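Nodulation protein S (Bradyrhizobium sp., PDB 3OFK) probably transfers a methyl group from S-adenosyl-L-methionine during Nod factor synthesis, and is seen here with the product S-adenosyl-L-homocysteine bound. Local coordinates at residues E37-L42 with T66-P71; G55-I58 with A64-E67; Q132-I137 with L176-T181; D116-A121 with K142-G147. One frame throughout, in Å; residues are numbered along the deposited sequence.

Interaction 1: E37-L42 with T66-P71; sequences ERHTQL and TEKLAP. With SAH (S-adenosyl-L-homocysteine), chain E.
H39 and K68 meet at about a right angle, the lysine reaching from helix 64-69 to the rim of the imidazole on helix 33-46. K68 is extended beyond CG, which brings its ammonium to the ring edge: NZ donates to H39 ND1 over 2.9 Å, lying only 1° out of the ring plane. The other ring nitrogen faces the ligand. H39 NE2 donates a hydrogen bond to OXT of the SAH carboxylate at 2.8 Å, with an N-H...O angle of 166°, so the ring is gripped in its own plane by two bonds that fix its rotation. R38, one residue earlier, takes the same carboxylate. Its CG is anti to the backbone N (chi1 -173°) and the chain bends at chi3, setting the guanidinium edge toward the carboxylate; NH1 donates to SAH O at 2.8 Å, while NH2 reaches both O and OXT less closely, at 3.2 Å to O and 3.3 Å to OXT. H39 CD2 lies over one face toward the rim, 3.6 Å above the plane of the R38 guanidinium. Elsewhere R38 NE is salt-bridged to E35, and F65 meets the H39 ring edge-to-face. An alanine at H39 would probably leave OXT without its shorter hydrogen bond and the K68 ammonium without its acceptor. That ND1 accepts from K68 is consistent with the ring carrying its proton on NE2, set as a donor to the ligand; the lysine is a second-shell group that positions the histidine, and its charge may help to balance that of the carboxylate.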
loop_
_atom_site.group_PDB
_atom_site.type_symbol
_atom_site.label_atom_id
_atom_site.label_comp_id
_atom_site.label_asym_id
_atom_site.label_seq_id
_atom_site.Cartn_x
_atom_site.Cartn_y
_atom_site.Cartn_z
ATOM N N GLU A 37 -8.882 7.172 -9.387
ATOM C CA GLU A 37 -8.369 8.499 -8.962
ATOM C C GLU A 37 -7.339 8.375 -7.826
ATOM O O GLU A 37 -6.335 9.089 -7.813
ATOM C CB GLU A 37 -9.473 9.476 -8.518
ATOM C CG GLU A 37 -9.056 10.924 -8.805
ATOM C CD GLU A 37 -9.603 11.959 -7.844
ATOM O OE1 GLU A 37 -10.787 11.857 -7.443
ATOM O OE2 GLU A 37 -8.835 12.893 -7.502
ATOM N N ARG A 38 -7.594 7.468 -6.888
ATOM C CA ARG A 38 -6.621 7.217 -5.823
ATOM C C ARG A 38 -5.279 6.740 -6.368
ATOM O O ARG A 38 -4.217 7.210 -5.944
ATOM C CB ARG A 38 -7.150 6.178 -4.824
ATOM C CG ARG A 38 -6.281 6.004 -3.627
ATOM C CD ARG A 38 -6.933 5.065 -2.614
ATOM N NE ARG A 38 -7.144 3.715 -3.137
ATOM C CZ ARG A 38 -6.197 2.769 -3.285
ATOM N NH1 ARG A 38 -4.912 2.972 -2.969
ATOM N NH2 ARG A 38 -6.547 1.585 -3.765
ATOM N N HIS A 39 -5.355 5.786 -7.292
ATOM C CA HIS A 39 -4.201 5.301 -8.000
ATOM C C HIS A 39 -3.476 6.362 -8.800
ATOM O O HIS A 39 -2.251 6.336 -8.877
ATOM C CB HIS A 39 -4.607 4.163 -8.931
ATOM C CG HIS A 39 -4.712 2.838 -8.257
ATOM N ND1 HIS A 39 -4.832 1.657 -8.961
ATOM C CD2 HIS A 39 -4.642 2.492 -6.951
ATOM C CE1 HIS A 39 -4.881 0.646 -8.113
ATOM N NE2 HIS A 39 -4.748 1.126 -6.890
ATOM N N THR A 40 -4.227 7.271 -9.414
ATOM C CA THR A 40 -3.634 8.413 -10.118
ATOM C C THR A 40 -2.804 9.242 -9.138
ATOM O O THR A 40 -1.641 9.543 -9.423
ATOM C CB THR A 40 -4.707 9.268 -10.841
ATOM O OG1 THR A 40 -5.388 8.454 -11.811
ATOM C CG2 THR A 40 -4.079 10.461 -11.538
ATOM N N GLN A 41 -3.379 9.553 -7.966
ATOM C CA GLN A 41 -2.636 10.279 -6.928
ATOM C C GLN A 41 -1.449 9.502 -6.389
ATOM O O GLN A 41 -0.352 10.022 -6.225
ATOM C CB GLN A 41 -3.552 10.659 -5.747
ATOM C CG GLN A 41 -4.596 11.739 -6.067
ATOM C CD GLN A 41 -4.013 12.956 -6.737
ATOM O OE1 GLN A 41 -2.897 13.381 -6.419
ATOM N NE2 GLN A 41 -4.769 13.535 -7.677
ATOM N N LEU A 42 -1.679 8.249 -6.093
ATOM C CA LEU A 42 -0.597 7.384 -5.641
ATOM C C LEU A 42 0.578 7.339 -6.669
ATOM O O LEU A 42 1.741 7.480 -6.285
ATOM C CB LEU A 42 -1.161 5.986 -5.331
ATOM C CG LEU A 42 -0.368 5.126 -4.362
ATOM C CD1 LEU A 42 -0.536 5.647 -2.928
ATOM C CD2 LEU A 42 -0.779 3.681 -4.460
ATOM N N THR A 66 0.521 -2.263 -9.370
ATOM C CA THR A 66 1.786 -2.843 -9.781
ATOM C C THR A 66 2.013 -2.553 -11.277
ATOM O O THR A 66 3.092 -2.089 -11.670
ATOM C CB THR A 66 1.802 -4.365 -9.555
ATOM O OG1 THR A 66 1.131 -4.688 -8.340
ATOM C CG2 THR A 66 3.244 -4.916 -9.541
ATOM N N GLU A 67 0.957 -2.767 -12.065
ATOM C CA GLU A 67 0.962 -2.581 -13.519
ATOM C C GLU A 67 1.250 -1.147 -13.952
ATOM O O GLU A 67 1.837 -0.917 -15.013
ATOM C CB GLU A 67 -0.396 -3.029 -14.081
ATOM C CG GLU A 67 -0.564 -2.781 -15.578
ATOM C CD GLU A 67 -1.620 -3.643 -16.229
ATOM O OE1 GLU A 67 -2.753 -3.698 -15.676
ATOM O OE2 GLU A 67 -1.290 -4.274 -17.281
ATOM N N LYS A 68 0.796 -0.199 -13.137
ATOM C CA LYS A 68 1.000 1.229 -13.389
ATOM C C LYS A 68 2.387 1.669 -12.934
ATOM O O LYS A 68 3.023 2.499 -13.554
ATOM C CB LYS A 68 -0.092 2.014 -12.658
ATOM C CG LYS A 68 -1.502 1.717 -13.202
ATOM C CD LYS A 68 -2.617 2.347 -12.370
ATOM C CE LYS A 68 -3.944 1.684 -12.700
ATOM N NZ LYS A 68 -5.044 2.110 -11.811
ATOM N N LEU A 69 2.878 1.050 -11.875
ATOM C CA LEU A 69 4.178 1.374 -11.302
ATOM C C LEU A 69 5.359 0.754 -12.042
ATOM O O LEU A 69 6.396 1.412 -12.198
ATOM C CB LEU A 69 4.202 0.921 -9.843
ATOM C CG LEU A 69 5.348 1.414 -8.948
ATOM C CD1 LEU A 69 5.301 2.942 -8.779
ATOM C CD2 LEU A 69 5.265 0.687 -7.587
ATOM N N ALA A 70 5.198 -0.485 -12.529
ATOM C CA ALA A 70 6.322 -1.275 -13.078
ATOM C C ALA A 70 7.162 -0.576 -14.143
ATOM O O ALA A 70 8.396 -0.617 -14.063
ATOM C CB ALA A 70 5.863 -2.713 -13.602
ATOM N N PRO A 71 6.518 0.072 -15.147
ATOM C CA PRO A 71 7.311 0.654 -16.216
ATOM C C PRO A 71 8.224 1.797 -15.794
ATOM O O PRO A 71 9.059 2.227 -16.582
ATOM C CB PRO A 71 6.269 1.174 -17.198
ATOM C CG PRO A 71 4.945 0.641 -16.729
ATOM C CD PRO A 71 5.068 0.273 -15.340
HETATM N N SAH E . -1.640 -1.352 -2.459
HETATM C CA SAH E . -2.688 -1.722 -3.405
HETATM C CB SAH E . -3.483 -2.905 -2.860
HETATM C CG SAH E . -4.329 -2.720 -1.609
HETATM S SD SAH E . -5.402 -4.138 -1.190
HETATM C C SAH E . -3.635 -0.566 -3.769
HETATM O O SAH E . -3.656 0.474 -3.108
HETATM O OXT SAH E . -4.391 -0.661 -4.733
HETATM C "C5'" SAH E . -4.379 -4.735 0.196
HETATM C "C4'" SAH E . -3.308 -5.767 -0.095
HETATM O "O4'" SAH E . -2.477 -5.893 1.058
HETATM C "C3'" SAH E . -3.848 -7.161 -0.413
HETATM O "O3'" SAH E . -3.136 -7.714 -1.528
HETATM C "C2'" SAH E . -3.563 -7.939 0.882
HETATM O "O2'" SAH E . -3.378 -9.315 0.652
HETATM C "C1'" SAH E . -2.295 -7.271 1.336
HETATM N N9 SAH E . -1.903 -7.406 2.757
HETATM C C8 SAH E . -2.718 -7.360 3.860
HETATM N N7 SAH E . -1.943 -7.474 4.959
HETATM C C5 SAH E . -0.655 -7.585 4.587
HETATM C C6 SAH E . 0.501 -7.674 5.362
HETATM N N6 SAH E . 0.384 -7.763 6.716
HETATM N N1 SAH E . 1.706 -7.767 4.711
HETATM C C2 SAH E . 1.752 -7.714 3.321
HETATM N N3 SAH E . 0.587 -7.591 2.571
HETATM C C4 SAH E . -0.606 -7.509 3.200
#

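Interaction 2: G55-I58 with A64-E67; sequences GLEI and AFTE
Strand 55-58 and the N-terminal part of helix 64-69 come nearest at E57 and T66, whose CA atoms are 7.3 Å apart. The E57 side chain bridges that gap: its CG stands anti to the backbone N (chi1 -174°) and the chain runs on extended, carrying the carboxylate to the helix, where it meets T66 at about a right angle. T66 OG1 donates to E57 OE1 over a short 2.6 Å, using the syn lone pair of that oxygen. The second oxygen works through a water, which donates to E57 OE2 at 2.9 Å and accepts from T66 N at 3.2 Å, so both carboxylate oxygens are tied, directly or by water, to the same residue. F65 flanks the group with its ring edge, CD2 lying 3.8 Å from E57 OE2. A glutamine here, without the negative charge, is likely to leave the T66 hydroxyl without its acceptor if its NH2 turned that way. The hydroxyl, the water-mediated T66 N and the nearby N-terminal part of the helix may favour the charged carboxylate in this buried setting. Behind T66 lie L76 and V78 of strand 73-80. The nearest atoms of the E57 side chain and SAH are about 4 Å apart. This is the opening strand-loop-helix of a beta-alpha-beta unit, with an acidic residue near the end of the first strand, as in the first SAM-binding motif of Rossmann-like methyltransferases.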
loop_
_atom_site.group_PDB
_atom_site.type_symbol
_atom_site.label_atom_id
_atom_site.label_comp_id
_atom_site.label_asym_id
_atom_site.label_seq_id
_atom_site.Cartn_x
_atom_site.Cartn_y
_atom_site.Cartn_z
ATOM N N GLY A 55 12.346 -0.186 -6.595
ATOM C CA GLY A 55 11.087 0.125 -5.927
ATOM C C GLY A 55 10.540 -1.075 -5.144
ATOM O O GLY A 55 10.821 -2.227 -5.501
ATOM N N LEU A 56 9.776 -0.790 -4.083
ATOM C CA LEU A 56 9.060 -1.835 -3.301
ATOM C C LEU A 56 7.560 -1.522 -3.216
ATOM O O LEU A 56 7.142 -0.426 -2.797
ATOM C CB LEU A 56 9.642 -1.983 -1.895
ATOM C CG LEU A 56 8.961 -2.996 -0.934
ATOM C CD1 LEU A 56 9.157 -4.439 -1.392
ATOM C CD2 LEU A 56 9.435 -2.833 0.515
ATOM N N GLU A 57 6.724 -2.476 -3.570
ATOM C CA GLU A 57 5.296 -2.296 -3.388
ATOM C C GLU A 57 4.870 -3.286 -2.330
ATOM O O GLU A 57 5.216 -4.492 -2.446
ATOM C CB GLU A 57 4.515 -2.538 -4.675
ATOM C CG GLU A 57 3.003 -2.200 -4.491
ATOM C CD GLU A 57 2.059 -2.786 -5.528
ATOM O OE1 GLU A 57 2.427 -3.727 -6.258
ATOM O OE2 GLU A 57 0.922 -2.270 -5.651
ATOM N N ILE A 58 4.182 -2.779 -1.293
ATOM C CA ILE A 58 3.701 -3.607 -0.151
ATOM C C ILE A 58 2.195 -3.755 -0.233
ATOM O O ILE A 58 1.469 -2.791 0.066
ATOM C CB ILE A 58 4.061 -2.995 1.202
ATOM C CG1 ILE A 58 5.566 -3.008 1.366
ATOM C CG2 ILE A 58 3.389 -3.791 2.386
ATOM C CD1 ILE A 58 6.089 -2.045 2.452
ATOM N N ALA A 64 -3.323 -4.169 -10.049
ATOM C CA ALA A 64 -3.768 -2.940 -10.744
ATOM C C ALA A 64 -2.746 -1.812 -10.609
ATOM O O ALA A 64 -2.427 -1.153 -11.618
ATOM C CB ALA A 64 -5.146 -2.488 -10.302
ATOM N N PHE A 65 -2.218 -1.588 -9.402
ATOM C CA PHE A 65 -1.215 -0.547 -9.205
ATOM C C PHE A 65 0.184 -0.997 -9.618
ATOM O O PHE A 65 0.932 -0.204 -10.189
ATOM C CB PHE A 65 -1.208 0.038 -7.780
ATOM C CG PHE A 65 -0.367 1.280 -7.675
ATOM C CD1 PHE A 65 -0.881 2.507 -8.081
ATOM C CD2 PHE A 65 0.940 1.216 -7.260
ATOM C CE1 PHE A 65 -0.104 3.660 -8.050
ATOM C CE2 PHE A 65 1.722 2.350 -7.199
ATOM C CZ PHE A 65 1.175 3.600 -7.618
ATOM N N THR A 66 0.521 -2.263 -9.370
ATOM C CA THR A 66 1.786 -2.843 -9.781
ATOM C C THR A 66 2.013 -2.553 -11.277
ATOM O O THR A 66 3.092 -2.089 -11.670
ATOM C CB THR A 66 1.802 -4.365 -9.555
ATOM O OG1 THR A 66 1.131 -4.688 -8.340
ATOM C CG2 THR A 66 3.244 -4.916 -9.541
ATOM N N GLU A 67 0.957 -2.767 -12.065
ATOM C CA GLU A 67 0.962 -2.581 -13.519
ATOM C C GLU A 67 1.250 -1.147 -13.952
ATOM O O GLU A 67 1.837 -0.917 -15.013
ATOM C CB GLU A 67 -0.396 -3.029 -14.081
ATOM C CG GLU A 67 -0.564 -2.781 -15.578
ATOM C CD GLU A 67 -1.620 -3.643 -16.229
ATOM O OE1 GLU A 67 -2.753 -3.698 -15.676
ATOM O OE2 GLU A 67 -1.290 -4.274 -17.281
HETATM O O HOH W 1 -1.342 -3.321 -7.027
#

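Interaction 3: Q132-I137 with L176-T181; sequences QMRTAI and LTEALT
I137 and L176 make the apolar part of this helix-helix contact, where helix 130-142 packs against the end of helix 169-179. One methyl from each does the touching: I137 CG2 lies 3.6 Å from L176 CD2, the two side chains crossing at about a right angle. The CB of I137 is directed at the other helix, and its CG2 methyl makes the contact, whereas L176 comes nearer only with its end. For I137 the torsion matters: CG1 is anti to the carbonyl carbon (chi1 -70°), which leaves the CG2 branch to meet the leucine. A turn earlier, at the surface, R134 bends at chi3 and brings the edge of its guanidinium toward E178. NH1 stands 3.8 Å from E178 OE1, a long salt bridge, with the guanidinium and carboxylate planes nearly coplanar, 18° apart. The chains themselves cross at about a right angle.

Further out, the backbone sets these side chains. I137 N is bonded to M133 O within the helix, and L176 O accepts from both A179 N and L180 N, the second at 2.9 Å, near the C-terminal end of helix 169-179. Beyond the immediate pair, V172 and I175 of helix 169-179 also pack on I137, while L176 rests on L150 and F152 of strand 148-155 and on F202 of strand 196-203. The two helices therefore share an oily side turned inward to the sheet and a charged rim turned outward. At its length, the R134-E178 pair probably contributes modest electrostatic attraction, and the buried methyl contact is likely to count for more.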
loop_
_atom_site.group_PDB
_atom_site.type_symbol
_atom_site.label_atom_id
_atom_site.label_comp_id
_atom_site.label_asym_id
_atom_site.label_seq_id
_atom_site.Cartn_x
_atom_site.Cartn_y
_atom_site.Cartn_z
ATOM N N GLN A 132 2.271 -3.815 16.270
ATOM C CA GLN A 132 2.547 -4.342 14.925
ATOM C C GLN A 132 2.702 -3.249 13.858
ATOM O O GLN A 132 3.590 -3.365 13.014
ATOM C CB GLN A 132 1.472 -5.339 14.481
ATOM C CG GLN A 132 1.422 -6.561 15.333
ATOM C CD GLN A 132 0.345 -7.509 14.931
ATOM O OE1 GLN A 132 -0.242 -7.402 13.845
ATOM N NE2 GLN A 132 0.098 -8.474 15.785
ATOM N N MET A 133 1.868 -2.201 13.892
ATOM C CA MET A 133 2.016 -1.112 12.913
ATOM C C MET A 133 3.382 -0.435 13.027
ATOM O O MET A 133 4.062 -0.260 12.023
ATOM C CB MET A 133 0.917 -0.074 13.029
ATOM C CG MET A 133 -0.428 -0.585 12.659
ATOM S SD MET A 133 -1.593 0.712 12.130
ATOM C CE MET A 133 -3.126 -0.253 12.343
ATOM N N ARG A 134 3.778 -0.093 14.248
ATOM C CA ARG A 134 5.092 0.471 14.537
ATOM C C ARG A 134 6.209 -0.453 14.058
ATOM O O ARG A 134 7.187 0.011 13.478
ATOM C CB ARG A 134 5.264 0.691 16.045
ATOM C CG ARG A 134 4.374 1.774 16.613
ATOM C CD ARG A 134 4.931 2.362 17.908
ATOM N NE ARG A 134 4.682 3.808 17.939
ATOM C CZ ARG A 134 3.514 4.374 18.259
ATOM N NH1 ARG A 134 3.397 5.699 18.231
ATOM N NH2 ARG A 134 2.459 3.625 18.604
ATOM N N THR A 135 6.104 -1.747 14.358
ATOM C CA THR A 135 7.121 -2.693 13.920
ATOM C C THR A 135 7.239 -2.658 12.381
ATOM O O THR A 135 8.327 -2.547 11.837
ATOM C CB THR A 135 6.813 -4.136 14.365
ATOM O OG1 THR A 135 7.017 -4.253 15.778
ATOM C CG2 THR A 135 7.738 -5.126 13.666
ATOM N N ALA A 136 6.114 -2.777 11.701
ATOM C CA ALA A 136 6.092 -2.699 10.235
ATOM C C ALA A 136 6.636 -1.358 9.714
ATOM O O ALA A 136 7.349 -1.308 8.737
ATOM C CB ALA A 136 4.677 -2.899 9.717
ATOM N N ILE A 137 6.252 -0.266 10.344
ATOM C CA ILE A 137 6.766 1.028 9.963
ATOM C C ILE A 137 8.273 1.082 10.168
ATOM O O ILE A 137 8.960 1.561 9.287
ATOM C CB ILE A 137 6.058 2.156 10.694
ATOM C CG1 ILE A 137 4.657 2.247 10.185
ATOM C CG2 ILE A 137 6.735 3.505 10.456
ATOM C CD1 ILE A 137 3.791 3.053 11.027
ATOM N N LEU A 176 4.745 7.804 11.154
ATOM C CA LEU A 176 5.702 7.977 10.065
ATOM C C LEU A 176 6.535 9.231 10.244
ATOM O O LEU A 176 7.731 9.199 9.992
ATOM C CB LEU A 176 4.986 8.023 8.716
ATOM C CG LEU A 176 4.467 6.704 8.180
ATOM C CD1 LEU A 176 3.612 6.908 6.930
ATOM C CD2 LEU A 176 5.615 5.798 7.884
ATOM N N THR A 177 5.897 10.319 10.697
ATOM C CA THR A 177 6.534 11.630 10.822
ATOM C C THR A 177 7.671 11.689 11.885
ATOM O O THR A 177 8.527 12.590 11.839
ATOM C CB THR A 177 5.459 12.766 11.083
ATOM O OG1 THR A 177 4.443 12.729 10.063
ATOM C CG2 THR A 177 6.114 14.185 11.128
ATOM N N GLU A 178 7.664 10.740 12.827
ATOM C CA GLU A 178 8.684 10.630 13.880
ATOM C C GLU A 178 10.016 10.192 13.300
ATOM O O GLU A 178 11.070 10.504 13.853
ATOM C CB GLU A 178 8.276 9.591 14.954
ATOM C CG GLU A 178 6.974 9.885 15.736
ATOM C CD GLU A 178 6.374 8.651 16.438
ATOM O OE1 GLU A 178 5.191 8.718 16.848
ATOM O OE2 GLU A 178 7.071 7.624 16.585
ATOM N N ALA A 179 9.961 9.417 12.215
ATOM C CA ALA A 179 11.179 8.920 11.573
ATOM C C ALA A 179 11.483 9.615 10.221
ATOM O O ALA A 179 12.646 9.676 9.792
ATOM C CB ALA A 179 11.073 7.400 11.385
ATOM N N LEU A 180 10.445 10.137 9.570
ATOM C CA LEU A 180 10.555 10.644 8.194
ATOM C C LEU A 180 10.032 12.063 8.080
ATOM O O LEU A 180 9.312 12.527 8.954
ATOM C CB LEU A 180 9.786 9.750 7.215
ATOM C CG LEU A 180 10.188 8.271 7.139
ATOM C CD1 LEU A 180 9.199 7.499 6.234
ATOM C CD2 LEU A 180 11.596 8.136 6.616
ATOM N N THR A 181 10.397 12.727 6.983
ATOM C CA THR A 181 10.009 14.108 6.706
ATOM C C THR A 181 8.859 14.136 5.682
ATOM O O THR A 181 8.987 13.619 4.573
ATOM C CB THR A 181 11.231 14.923 6.181
ATOM O OG1 THR A 181 12.240 15.021 7.203
ATOM C CG2 THR A 181 10.833 16.353 5.742
#

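Interaction 4: D116-A121 with K142-G147; sequences DLIVVA and KMLAPG. With SAH (S-adenosyl-L-homocysteine), chain E.
The beta-alpha-beta crossover from strand 115-121 through helix 130-142 to strand 148-155 returns to the sheet here, and I118 meets M143 and L144, just after the helix, where the chain heads into strand 148-155. Its CD1 does the touching: CG1 is anti to the carbonyl carbon (chi1 -60°), and the terminal methyl comes within 4.1 Å of L144 CG and 4.3 Å of M143 CB. I118 crosses L144 obliquely, and L144 CD2 lies at the same distance as CG, so the methyl sits against the branch point and one arm of the leucine. Nearer the strand's start, A145 CB approaches the backbone N of D116 at 4.1 Å. The D116 carboxylate turns elsewhere, hydrogen-bonded to the backbone N of N54 and of S53. M143 also packs on L56 of the neighbouring strand 52-58, and L144 on L150 of strand 148-155. At the far end of the strand the chain reaches the ligand: SAH N donates to A121 O at 2.9 Å, and A121 CB lies 3.4 Å from SAH O. A buried hydrophobic strand offering a carbonyl to the amino group of SAH at its C-terminal end is as expected in a Rossmann-like methyltransferase.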
loop_
_atom_site.group_PDB
_atom_site.type_symbol
_atom_site.label_atom_id
_atom_site.label_comp_id
_atom_site.label_asym_id
_atom_site.label_seq_id
_atom_site.Cartn_x
_atom_site.Cartn_y
_atom_site.Cartn_z
ATOM N N ASP A 116 14.598 3.017 -3.135
ATOM C CA ASP A 116 14.383 4.471 -3.271
ATOM C C ASP A 116 12.890 4.859 -3.396
ATOM O O ASP A 116 12.542 6.053 -3.365
ATOM C CB ASP A 116 15.223 5.063 -4.405
ATOM C CG ASP A 116 14.938 4.437 -5.756
ATOM O OD1 ASP A 116 14.610 3.254 -5.798
ATOM O OD2 ASP A 116 15.068 5.127 -6.783
ATOM N N LEU A 117 12.011 3.869 -3.548
ATOM C CA LEU A 117 10.574 4.090 -3.407
ATOM C C LEU A 117 9.955 2.901 -2.699
ATOM O O LEU A 117 10.188 1.758 -3.099
ATOM C CB LEU A 117 9.875 4.235 -4.755
ATOM C CG LEU A 117 8.359 4.495 -4.709
ATOM C CD1 LEU A 117 8.004 5.841 -4.034
ATOM C CD2 LEU A 117 7.860 4.463 -6.166
ATOM N N ILE A 118 9.168 3.181 -1.661
ATOM C CA ILE A 118 8.285 2.200 -1.078
ATOM C C ILE A 118 6.866 2.711 -1.154
ATOM O O ILE A 118 6.570 3.836 -0.746
ATOM C CB ILE A 118 8.638 1.951 0.377
ATOM C CG1 ILE A 118 10.071 1.433 0.470
ATOM C CG2 ILE A 118 7.646 0.973 0.993
ATOM C CD1 ILE A 118 10.566 1.265 1.912
ATOM N N VAL A 119 6.000 1.918 -1.760
ATOM C CA VAL A 119 4.588 2.261 -1.836
ATOM C C VAL A 119 3.873 1.320 -0.829
ATOM O O VAL A 119 4.089 0.103 -0.818
ATOM C CB VAL A 119 4.010 2.146 -3.278
ATOM C CG1 VAL A 119 2.545 2.543 -3.296
ATOM C CG2 VAL A 119 4.849 3.001 -4.322
ATOM N N VAL A 120 3.070 1.921 0.042
ATOM C CA VAL A 120 2.333 1.234 1.098
ATOM C C VAL A 120 0.980 1.883 1.173
ATOM O O VAL A 120 0.756 2.891 1.870
ATOM C CB VAL A 120 3.117 1.232 2.424
ATOM C CG1 VAL A 120 3.524 2.644 2.846
ATOM C CG2 VAL A 120 2.330 0.547 3.530
ATOM N N ALA A 121 0.051 1.314 0.417
ATOM C CA ALA A 121 -1.293 1.877 0.276
ATOM C C ALA A 121 -2.369 0.862 0.671
ATOM O O ALA A 121 -2.387 -0.245 0.163
ATOM C CB ALA A 121 -1.519 2.342 -1.207
ATOM N N LYS A 142 13.665 1.352 7.842
ATOM C CA LYS A 142 14.959 0.697 7.715
ATOM C C LYS A 142 15.303 0.352 6.264
ATOM O O LYS A 142 16.459 0.506 5.864
ATOM C CB LYS A 142 15.021 -0.564 8.584
ATOM C CG LYS A 142 16.272 -1.434 8.357
ATOM C CD LYS A 142 16.207 -2.717 9.214
ATOM C CE LYS A 142 16.539 -3.963 8.387
ATOM N NZ LYS A 142 15.449 -4.247 7.403
ATOM N N MET A 143 14.315 -0.125 5.490
ATOM C CA MET A 143 14.541 -0.466 4.062
ATOM C C MET A 143 14.525 0.736 3.073
ATOM O O MET A 143 14.634 0.521 1.858
ATOM C CB MET A 143 13.487 -1.474 3.566
ATOM C CG MET A 143 13.514 -2.856 4.212
ATOM S SD MET A 143 12.209 -3.898 3.471
ATOM C CE MET A 143 10.710 -3.219 4.079
ATOM N N LEU A 144 14.330 1.965 3.559
ATOM C CA LEU A 144 14.421 3.148 2.679
ATOM C C LEU A 144 15.898 3.455 2.404
ATOM O O LEU A 144 16.709 3.432 3.332
ATOM C CB LEU A 144 13.744 4.381 3.294
ATOM C CG LEU A 144 12.370 4.813 2.794
ATOM C CD1 LEU A 144 11.933 6.138 3.435
ATOM C CD2 LEU A 144 12.349 4.928 1.265
ATOM N N ALA A 145 16.235 3.723 1.144
ATOM C CA ALA A 145 17.571 4.185 0.782
ATOM C C ALA A 145 17.806 5.600 1.356
ATOM O O ALA A 145 16.843 6.344 1.536
ATOM C CB ALA A 145 17.727 4.200 -0.730
ATOM N N PRO A 146 19.076 5.977 1.635
ATOM C CA PRO A 146 19.390 7.304 2.192
ATOM C C PRO A 146 18.742 8.562 1.580
ATOM O O PRO A 146 18.712 9.606 2.253
ATOM C CB PRO A 146 20.908 7.370 2.056
ATOM C CG PRO A 146 21.334 5.984 2.322
ATOM C CD PRO A 146 20.265 5.100 1.696
ATOM N N GLY A 147 18.255 8.503 0.341
ATOM C CA GLY A 147 17.526 9.644 -0.240
ATOM C C GLY A 147 16.110 9.324 -0.702
ATOM O O GLY A 147 15.464 10.156 -1.343
HETATM N N SAH E . -1.640 -1.352 -2.459
HETATM C CA SAH E . -2.688 -1.722 -3.405
HETATM C CB SAH E . -3.483 -2.905 -2.860
HETATM C CG SAH E . -4.329 -2.720 -1.609
HETATM S SD SAH E . -5.402 -4.138 -1.190
HETATM C C SAH E . -3.635 -0.566 -3.769
HETATM O O SAH E . -3.656 0.474 -3.108
HETATM O OXT SAH E . -4.391 -0.661 -4.733
HETATM C "C5'" SAH E . -4.379 -4.735 0.196
HETATM C "C4'" SAH E . -3.308 -5.767 -0.095
HETATM O "O4'" SAH E . -2.477 -5.893 1.058
HETATM C "C3'" SAH E . -3.848 -7.161 -0.413
HETATM O "O3'" SAH E . -3.136 -7.714 -1.528
HETATM C "C2'" SAH E . -3.563 -7.939 0.882
HETATM O "O2'" SAH E . -3.378 -9.315 0.652
HETATM C "C1'" SAH E . -2.295 -7.271 1.336
HETATM N N9 SAH E . -1.903 -7.406 2.757
HETATM C C8 SAH E . -2.718 -7.360 3.860
HETATM N N7 SAH E . -1.943 -7.474 4.959
HETATM C C5 SAH E . -0.655 -7.585 4.587
HETATM C C6 SAH E . 0.501 -7.674 5.362
HETATM N N6 SAH E . 0.384 -7.763 6.716
HETATM N N1 SAH E . 1.706 -7.767 4.711
HETATM C C2 SAH E . 1.752 -7.714 3.321
HETATM N N3 SAH E . 0.587 -7.591 2.571
HETATM C C4 SAH E . -0.606 -7.509 3.200
#

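Interactions 1 and 2 share T66 and E67 on helix 64-69, with centres about 8 Å apart, and touch through F65, which packs on H39 and L42. Interaction 2 leads on to interaction 4, their centres about 12 Å apart, because strands 52-58 and 115-121 are neighbours in the central sheet. Interaction 3 lies on the other side of the chain's centre, about 23 Å from interaction 1 between centres, yet meets interaction 4 where L180 packs on L144. Along the chain, interactions 1 and 2 close before the others open, and interactions 3 and 4 cross. Thus helices pack over both sides of one sheet, and interactions 1 and 4 both contribute to binding the amino-acid end of SAH.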